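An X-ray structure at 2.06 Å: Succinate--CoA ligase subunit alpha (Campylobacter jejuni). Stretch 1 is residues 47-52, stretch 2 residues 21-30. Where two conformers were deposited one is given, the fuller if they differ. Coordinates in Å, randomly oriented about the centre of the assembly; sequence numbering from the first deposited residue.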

# COMPACT_ATOMS: atom_id res chain seq x y z
N THR A 47 23.03 -25.22 -14.93
CA THR A 47 21.78 -25.63 -15.50
C THR A 47 20.75 -25.70 -14.36
O THR A 47 21.09 -26.12 -13.24
CB THR A 47 21.95 -26.97 -16.24
OG1 THR A 47 22.67 -26.69 -17.44
CG2 THR A 47 20.65 -27.59 -16.65
N HIS A 48 19.50 -25.29 -14.64
CA HIS A 48 18.40 -25.26 -13.63
C HIS A 48 17.07 -25.44 -14.37
O HIS A 48 16.81 -24.78 -15.41
CB HIS A 48 18.51 -24.00 -12.73
CG HIS A 48 17.47 -23.90 -11.66
ND1 HIS A 48 17.43 -24.74 -10.57
CD2 HIS A 48 16.41 -23.07 -11.52
CE1 HIS A 48 16.42 -24.40 -9.77
NE2 HIS A 48 15.79 -23.36 -10.32
N LEU A 49 16.31 -26.46 -13.94
CA LEU A 49 15.08 -26.88 -14.61
C LEU A 49 15.32 -27.08 -16.10
O LEU A 49 14.47 -26.73 -16.92
CB LEU A 49 14.01 -25.81 -14.38
CG LEU A 49 13.62 -25.59 -12.92
CD1 LEU A 49 12.60 -24.46 -12.81
CD2 LEU A 49 13.05 -26.89 -12.33
N GLY A 50 16.47 -27.66 -16.43
CA GLY A 50 16.89 -27.99 -17.80
C GLY A 50 17.24 -26.79 -18.66
O GLY A 50 17.33 -26.93 -19.89
N LYS A 51 17.48 -25.62 -18.07
CA LYS A 51 17.77 -24.43 -18.85
C LYS A 51 19.03 -23.76 -18.33
O LYS A 51 19.39 -23.95 -17.18
CB LYS A 51 16.59 -23.44 -18.73
CG LYS A 51 15.28 -24.02 -19.20
CD LYS A 51 15.27 -24.27 -20.68
CE LYS A 51 14.06 -25.07 -21.10
NZ LYS A 51 14.10 -25.24 -22.57
N PRO A 52 19.69 -22.93 -19.16
CA PRO A 52 20.91 -22.24 -18.73
C PRO A 52 20.66 -21.13 -17.70
O PRO A 52 19.62 -20.46 -17.73
CB PRO A 52 21.49 -21.73 -20.06
CG PRO A 52 20.32 -21.64 -21.01
CD PRO A 52 19.36 -22.73 -20.57
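Stretch 2 (21-30) ATFHAEQCMA

The unusual feature of this contact is that a helix is met by the tip of a tight hairpin, and that a residue with left-handed backbone geometry, Leu49, supplies most of the hairpin's share of it. Leu49 has phi/psi of 51/40° and Gly50 of 71/17°, the pair of positive phi values that defines a type I' turn from His48 to Lys51. The turn is closed by two backbone hydrogen bonds, His48 N to Lys51 O and Lys51 N to His48 O, each 2.9 Å, so the two short strands leave it side by side and antiparallel.

Stretch 2 is helical throughout, with phi between -53 and -72° and psi between -32 and -53°. Its i to i+4 bonds run without a break from Ala25 N to Ala21 O (2.7 Å) through to Ala30 N to Glu26 O (2.9 Å). The contacting residues Thr22, Ala25, Glu26 and Met29 are spaced by three, one and three positions, as expected for a single face of a helix. The two backbones come closest at Leu49 CA and Glu26 CA, 7.0 Å apart, a separation that leaves the contact to side chains and two backbone oxygens, Thr22 O and Leu49 O. In all, 308 Å² is buried, counting both sides.

Contacts advance along the helix in the same order as along the hairpin. Near the start, the His48 ring, with chi1 in the t well (-178°), brings its end closer to the helix although its CA-to-CB bond points sideways. His48 NE2 donates a hydrogen bond of 2.8 Å to Thr22 OG1, which lies at the ring edge near its plane, as expected for an N-H that lies in the ring plane.

Leu49 points toward the helix and has 99 Å² covered, the largest value in either stretch. In its m,t rotamer, Leu49 CD1 lies 3.8 Å from both Thr22 O and Ala25 CB; the small alanine side chain, itself directed toward the hairpin, gives an apolar contact here. The other methyl, Leu49 CD2, is 3.8 Å from Glu26 OE2, a van der Waals approach to a carboxylate oxygen in the conformer given.

Farther along, Met29 points toward the hairpin and spans two of its residues. Met29 SD is 4.1 Å from Leu49 CB, while Met29 CE lies 3.6 Å from Leu49 O and 3.4 Å from Lys51 CG. The last distance shows that Lys51 contributes here through the aliphatic part of its side chain. Gly50, between these two partners, makes no contact with the helix.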

# COMPACT_ATOMS: atom_id res chain seq x y z
N ALA A 21 10.78 -19.09 -6.71
CA ALA A 21 10.96 -18.89 -8.13
C ALA A 21 11.04 -20.24 -8.85
O ALA A 21 10.46 -20.40 -9.93
CB ALA A 21 12.21 -18.11 -8.40
N THR A 22 11.76 -21.19 -8.24
CA THR A 22 11.94 -22.54 -8.84
C THR A 22 10.57 -23.25 -8.94
O THR A 22 10.20 -23.75 -9.98
CB THR A 22 12.97 -23.38 -8.05
OG1 THR A 22 14.24 -22.72 -8.12
CG2 THR A 22 13.07 -24.81 -8.57
N PHE A 23 9.83 -23.25 -7.84
CA PHE A 23 8.51 -23.82 -7.77
C PHE A 23 7.63 -23.23 -8.88
O PHE A 23 7.05 -23.98 -9.66
CB PHE A 23 7.90 -23.56 -6.39
CG PHE A 23 6.50 -24.08 -6.26
CD1 PHE A 23 6.25 -25.38 -5.82
CD2 PHE A 23 5.42 -23.28 -6.63
CE1 PHE A 23 4.94 -25.86 -5.74
CE2 PHE A 23 4.12 -23.76 -6.58
CZ PHE A 23 3.88 -25.05 -6.10
N HIS A 24 7.55 -21.88 -8.98
CA HIS A 24 6.66 -21.27 -9.92
C HIS A 24 7.16 -21.45 -11.35
O HIS A 24 6.35 -21.70 -12.24
CB HIS A 24 6.38 -19.80 -9.56
CG HIS A 24 5.57 -19.69 -8.32
ND1 HIS A 24 4.24 -20.06 -8.28
CD2 HIS A 24 5.91 -19.32 -7.06
CE1 HIS A 24 3.78 -19.85 -7.05
NE2 HIS A 24 4.80 -19.43 -6.28
N ALA A 25 8.46 -21.27 -11.59
CA ALA A 25 9.07 -21.45 -12.95
C ALA A 25 8.71 -22.83 -13.52
O ALA A 25 8.35 -22.95 -14.71
CB ALA A 25 10.57 -21.26 -12.94
N GLU A 26 8.72 -23.85 -12.66
CA GLU A 26 8.42 -25.23 -13.07
C GLU A 26 6.94 -25.31 -13.49
O GLU A 26 6.61 -25.83 -14.54
CB GLU A 26 8.77 -26.17 -11.91
CG GLU A 26 8.72 -27.66 -12.25
CD GLU A 26 9.26 -28.53 -11.12
OE1 GLU A 26 8.73 -28.45 -10.00
OE2 GLU A 26 10.24 -29.26 -11.37
N GLN A 27 6.05 -24.78 -12.63
CA GLN A 27 4.62 -24.74 -12.98
C GLN A 27 4.39 -23.92 -14.26
O GLN A 27 3.61 -24.33 -15.10
CB GLN A 27 3.77 -24.20 -11.83
CG GLN A 27 3.80 -25.11 -10.61
CD GLN A 27 2.57 -24.90 -9.76
OE1 GLN A 27 1.88 -23.88 -9.85
NE2 GLN A 27 2.26 -25.91 -8.99
N CYS A 28 5.11 -22.80 -14.46
CA CYS A 28 4.94 -21.99 -15.70
C CYS A 28 5.35 -22.81 -16.94
O CYS A 28 4.66 -22.84 -17.96
CB CYS A 28 5.71 -20.68 -15.62
SG CYS A 28 5.06 -19.52 -14.37
N MET A 29 6.48 -23.51 -16.83
CA MET A 29 6.95 -24.37 -17.92
C MET A 29 5.94 -25.48 -18.22
O MET A 29 5.59 -25.68 -19.39
CB MET A 29 8.31 -24.97 -17.59
CG MET A 29 9.43 -23.94 -17.71
SD MET A 29 11.00 -24.49 -16.91
CE MET A 29 12.05 -24.45 -18.34
N ALA A 30 5.40 -26.13 -17.19
CA ALA A 30 4.42 -27.22 -17.38
C ALA A 30 3.16 -26.66 -18.04
O ALA A 30 2.52 -27.37 -18.80
CB ALA A 30 4.06 -27.90 -16.07